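Local structure of lipoprotein (3CX3) at residues A[15-27]-A[258-271]. The protein binds zinc and is probably a solute-binding lipoprotein that passes the metal to an ABC transporter in pneumococcus. Numbering follows the deposited sequence.
Sequences TSFYPIYAMVKEV and LESDPQNDKTYLEN. With ZN (zinc ion), chain E.
At the rim of the Y268 ring, CE2 of Y18 lies near the ring plane, 3.3 Å from CD1 of Y268; the two ring planes are inclined by 37°. The selenium of selenomethionine M23 stands over a face of Y268, a long Met-aromatic contact. The Y18 ring has the carbonyl O of L258 at its edge, 3.5 Å from Y18 CD2, while CB of D261 packs obliquely against Y18 CD1. F17 carries P19 CD over one face, and at its edge F17 CD2 comes within 3.2 Å of the backbone O of E259. With CG anti to the backbone N (chi1 175°), Y268 reaches into helix 18-28 as a knob among Y18, P19, A22 and E26, and its OH bonds to the backbone O of W122. N271 ND2 gives Y18 OH a weak bond (3.4 Å), and T267 OG1 a weak one to E26 OE1. E259 lays CG against F17 CE2 and runs on, extended, to bind zinc through OE2 (2.1 Å) with H44, H120 and H184. The contact joins helix 18-28, after strand 12-15 of one parallel sheet, to the zinc-ligand loop and the start of helix 268-281 in a two-lobed binding protein; helices 125-142 and 147-173 pack against M23.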
# COMPACT_ATOMS: atom_id res chain seq x y z
N THR A 15 4.33 1.83 -13.69
CA THR A 15 3.64 1.54 -12.47
C THR A 15 4.27 2.36 -11.36
O THR A 15 5.48 2.54 -11.36
CB THR A 15 3.73 0.04 -12.26
OG1 THR A 15 2.48 -0.55 -12.65
CG2 THR A 15 4.12 -0.31 -10.87
N SER A 16 3.46 2.89 -10.45
CA SER A 16 3.99 3.89 -9.52
C SER A 16 4.88 3.28 -8.47
O SER A 16 6.09 3.58 -8.43
CB SER A 16 2.90 4.79 -8.93
OG SER A 16 1.88 4.05 -8.31
N PHE A 17 4.30 2.40 -7.65
CA PHE A 17 5.02 1.73 -6.57
C PHE A 17 4.49 0.30 -6.39
O PHE A 17 3.68 -0.14 -7.20
CB PHE A 17 5.05 2.61 -5.30
CG PHE A 17 3.82 2.53 -4.45
CD1 PHE A 17 2.56 2.89 -4.95
CD2 PHE A 17 3.93 2.15 -3.12
CE1 PHE A 17 1.41 2.84 -4.13
CE2 PHE A 17 2.81 2.08 -2.31
CZ PHE A 17 1.53 2.45 -2.82
N TYR A 18 4.97 -0.42 -5.37
CA TYR A 18 4.82 -1.88 -5.31
C TYR A 18 3.41 -2.50 -5.33
O TYR A 18 3.17 -3.42 -6.11
CB TYR A 18 5.63 -2.51 -4.17
CG TYR A 18 5.25 -3.96 -3.98
CD1 TYR A 18 5.74 -4.93 -4.84
CD2 TYR A 18 4.39 -4.36 -2.94
CE1 TYR A 18 5.40 -6.29 -4.68
CE2 TYR A 18 4.03 -5.71 -2.78
CZ TYR A 18 4.55 -6.66 -3.65
OH TYR A 18 4.24 -7.99 -3.54
N PRO A 19 2.50 -2.07 -4.42
CA PRO A 19 1.18 -2.71 -4.46
C PRO A 19 0.60 -2.64 -5.86
O PRO A 19 -0.16 -3.50 -6.25
CB PRO A 19 0.34 -1.86 -3.51
CG PRO A 19 1.32 -1.25 -2.56
CD PRO A 19 2.60 -1.07 -3.33
N ILE A 20 0.98 -1.61 -6.61
CA ILE A 20 0.51 -1.43 -7.98
C ILE A 20 1.28 -2.37 -8.92
O ILE A 20 0.68 -3.09 -9.72
CB ILE A 20 0.64 0.04 -8.44
CG1 ILE A 20 -0.47 0.92 -7.86
CG2 ILE A 20 0.54 0.13 -9.92
CD1 ILE A 20 -1.02 0.47 -6.54
N TYR A 21 2.61 -2.34 -8.82
CA TYR A 21 3.47 -3.25 -9.56
C TYR A 21 2.89 -4.65 -9.53
O TYR A 21 2.61 -5.24 -10.57
CB TYR A 21 4.87 -3.27 -8.94
CG TYR A 21 5.87 -4.11 -9.69
CD1 TYR A 21 6.17 -3.85 -11.03
CD2 TYR A 21 6.52 -5.18 -9.06
CE1 TYR A 21 7.09 -4.63 -11.72
CE2 TYR A 21 7.44 -5.96 -9.74
CZ TYR A 21 7.72 -5.68 -11.08
OH TYR A 21 8.64 -6.44 -11.76
N ALA A 22 2.68 -5.14 -8.30
CA ALA A 22 2.34 -6.50 -8.00
C ALA A 22 0.95 -6.86 -8.43
O ALA A 22 0.67 -8.01 -8.76
CB ALA A 22 2.48 -6.74 -6.53
N MSE A 23 0.06 -5.89 -8.40
CA MSE A 23 -1.33 -6.12 -8.68
C MSE A 23 -1.63 -6.04 -10.18
O MSE A 23 -2.57 -6.68 -10.65
CB MSE A 23 -2.16 -5.10 -7.92
CG MSE A 23 -3.27 -5.69 -7.14
SE MSE A 23 -3.93 -4.52 -5.73
CE MSE A 23 -5.51 -5.51 -5.38
N VAL A 24 -0.85 -5.26 -10.92
CA VAL A 24 -1.00 -5.24 -12.38
C VAL A 24 -0.40 -6.52 -12.95
O VAL A 24 -0.99 -7.16 -13.82
CB VAL A 24 -0.35 -4.01 -13.04
CG1 VAL A 24 -0.76 -3.93 -14.48
CG2 VAL A 24 -0.76 -2.75 -12.34
N LYS A 25 0.77 -6.88 -12.43
CA LYS A 25 1.46 -8.12 -12.77
C LYS A 25 0.64 -9.37 -12.47
O LYS A 25 0.68 -10.34 -13.23
CB LYS A 25 2.82 -8.18 -12.06
CG LYS A 25 3.99 -7.69 -12.89
CD LYS A 25 5.32 -8.22 -12.37
CE LYS A 25 6.36 -8.34 -13.49
NZ LYS A 25 6.20 -9.59 -14.31
N GLU A 26 -0.09 -9.36 -11.37
CA GLU A 26 -0.98 -10.48 -11.05
C GLU A 26 -2.19 -10.51 -11.98
O GLU A 26 -2.68 -11.60 -12.30
CB GLU A 26 -1.40 -10.46 -9.58
CG GLU A 26 -0.83 -11.63 -8.81
CD GLU A 26 -0.13 -11.23 -7.52
OE1 GLU A 26 -0.66 -11.54 -6.44
OE2 GLU A 26 0.96 -10.62 -7.59
N VAL A 27 -2.65 -9.34 -12.42
CA VAL A 27 -3.80 -9.28 -13.31
C VAL A 27 -3.42 -9.67 -14.74
O VAL A 27 -4.25 -10.22 -15.47
CB VAL A 27 -4.52 -7.90 -13.25
CG1 VAL A 27 -5.52 -7.74 -14.40
CG2 VAL A 27 -5.24 -7.72 -11.90
N LEU A 258 4.15 -2.34 2.82
CA LEU A 258 4.30 -2.68 1.40
C LEU A 258 4.51 -1.52 0.43
O LEU A 258 4.26 -1.62 -0.76
CB LEU A 258 3.18 -3.60 0.92
CG LEU A 258 2.85 -4.80 1.81
CD1 LEU A 258 1.51 -5.42 1.41
CD2 LEU A 258 3.95 -5.87 1.84
N GLU A 259 5.00 -0.41 0.96
CA GLU A 259 5.30 0.75 0.15
C GLU A 259 6.58 0.59 -0.67
O GLU A 259 6.64 1.03 -1.83
CB GLU A 259 5.35 1.98 1.04
CG GLU A 259 3.98 2.49 1.46
CD GLU A 259 4.06 3.36 2.67
OE1 GLU A 259 5.07 4.06 2.83
OE2 GLU A 259 3.12 3.32 3.49
N SER A 260 7.60 -0.02 -0.07
CA SER A 260 8.73 -0.58 -0.80
C SER A 260 8.37 -2.02 -1.16
O SER A 260 7.40 -2.58 -0.64
CB SER A 260 9.98 -0.60 0.07
OG SER A 260 10.31 0.70 0.53
N ASP A 261 9.14 -2.61 -2.06
CA ASP A 261 9.00 -4.03 -2.31
C ASP A 261 10.13 -4.78 -1.63
O ASP A 261 11.28 -4.35 -1.69
CB ASP A 261 8.93 -4.35 -3.80
CG ASP A 261 10.06 -3.75 -4.58
OD1 ASP A 261 10.24 -2.51 -4.52
OD2 ASP A 261 10.77 -4.53 -5.26
N PRO A 262 9.78 -5.90 -0.96
CA PRO A 262 10.72 -6.70 -0.15
C PRO A 262 11.61 -7.60 -1.01
O PRO A 262 12.30 -8.49 -0.50
CB PRO A 262 9.77 -7.57 0.69
CG PRO A 262 8.36 -7.03 0.44
CD PRO A 262 8.42 -6.45 -0.91
N GLN A 263 11.66 -7.28 -2.30
CA GLN A 263 11.49 -8.30 -3.34
C GLN A 263 11.12 -9.72 -2.91
O GLN A 263 9.92 -10.04 -2.89
CB GLN A 263 12.46 -8.21 -4.51
CG GLN A 263 11.79 -7.54 -5.73
CD GLN A 263 10.22 -7.62 -5.73
OE1 GLN A 263 9.63 -8.68 -5.50
NE2 GLN A 263 9.58 -6.49 -6.00
N ASN A 264 12.11 -10.55 -2.54
CA ASN A 264 11.87 -11.98 -2.37
C ASN A 264 11.16 -12.55 -3.62
O ASN A 264 11.22 -11.94 -4.69
CB ASN A 264 11.11 -12.29 -1.05
CG ASN A 264 9.69 -11.67 -1.00
OD1 ASN A 264 8.90 -11.81 -1.94
ND2 ASN A 264 9.39 -11.01 0.11
N ASP A 265 10.51 -13.70 -3.49
CA ASP A 265 9.69 -14.22 -4.58
C ASP A 265 8.22 -13.86 -4.36
O ASP A 265 7.52 -13.48 -5.31
CB ASP A 265 9.84 -15.74 -4.70
CG ASP A 265 11.24 -16.17 -5.12
OD1 ASP A 265 12.15 -16.21 -4.24
OD2 ASP A 265 11.44 -16.47 -6.32
N LYS A 266 7.80 -13.96 -3.10
CA LYS A 266 6.39 -13.93 -2.66
C LYS A 266 5.43 -13.08 -3.50
O LYS A 266 5.81 -12.05 -4.05
CB LYS A 266 6.31 -13.52 -1.19
CG LYS A 266 7.34 -14.19 -0.27
CD LYS A 266 7.37 -13.52 1.09
CE LYS A 266 6.81 -14.41 2.19
NZ LYS A 266 5.47 -14.99 1.88
N THR A 267 4.18 -13.55 -3.56
CA THR A 267 3.08 -12.90 -4.26
C THR A 267 2.78 -11.58 -3.53
O THR A 267 3.50 -11.23 -2.60
CB THR A 267 1.85 -13.88 -4.29
OG1 THR A 267 1.30 -13.96 -5.60
CG2 THR A 267 0.77 -13.46 -3.34
N TYR A 268 1.75 -10.83 -3.93
CA TYR A 268 1.36 -9.66 -3.12
C TYR A 268 0.67 -10.13 -1.85
O TYR A 268 1.10 -9.79 -0.74
CB TYR A 268 0.45 -8.69 -3.88
CG TYR A 268 -0.03 -7.57 -2.99
CD1 TYR A 268 0.82 -6.52 -2.66
CD2 TYR A 268 -1.31 -7.56 -2.47
CE1 TYR A 268 0.40 -5.50 -1.82
CE2 TYR A 268 -1.74 -6.53 -1.64
CZ TYR A 268 -0.87 -5.50 -1.33
OH TYR A 268 -1.27 -4.49 -0.50
N LEU A 269 -0.38 -10.92 -2.02
CA LEU A 269 -1.16 -11.45 -0.91
C LEU A 269 -0.33 -12.28 0.07
O LEU A 269 -0.59 -12.27 1.28
CB LEU A 269 -2.36 -12.22 -1.43
CG LEU A 269 -3.49 -11.30 -1.90
CD1 LEU A 269 -4.64 -12.10 -2.48
CD2 LEU A 269 -3.98 -10.39 -0.76
N GLU A 270 0.67 -12.98 -0.46
CA GLU A 270 1.64 -13.70 0.35
C GLU A 270 2.43 -12.77 1.29
O GLU A 270 2.68 -13.13 2.44
CB GLU A 270 2.56 -14.53 -0.54
CG GLU A 270 1.85 -15.74 -1.13
CD GLU A 270 2.70 -16.59 -2.05
OE1 GLU A 270 2.20 -17.66 -2.44
OE2 GLU A 270 3.85 -16.21 -2.38
N ASN A 271 2.81 -11.57 0.80
CA ASN A 271 3.46 -10.54 1.63
C ASN A 271 2.52 -9.83 2.62
O ASN A 271 2.90 -9.53 3.76
CB ASN A 271 4.15 -9.47 0.77
CG ASN A 271 5.47 -9.92 0.18
OD1 ASN A 271 6.44 -10.18 0.90
ND2 ASN A 271 5.52 -9.97 -1.14
ZN ZN E . 2.29 5.18 3.90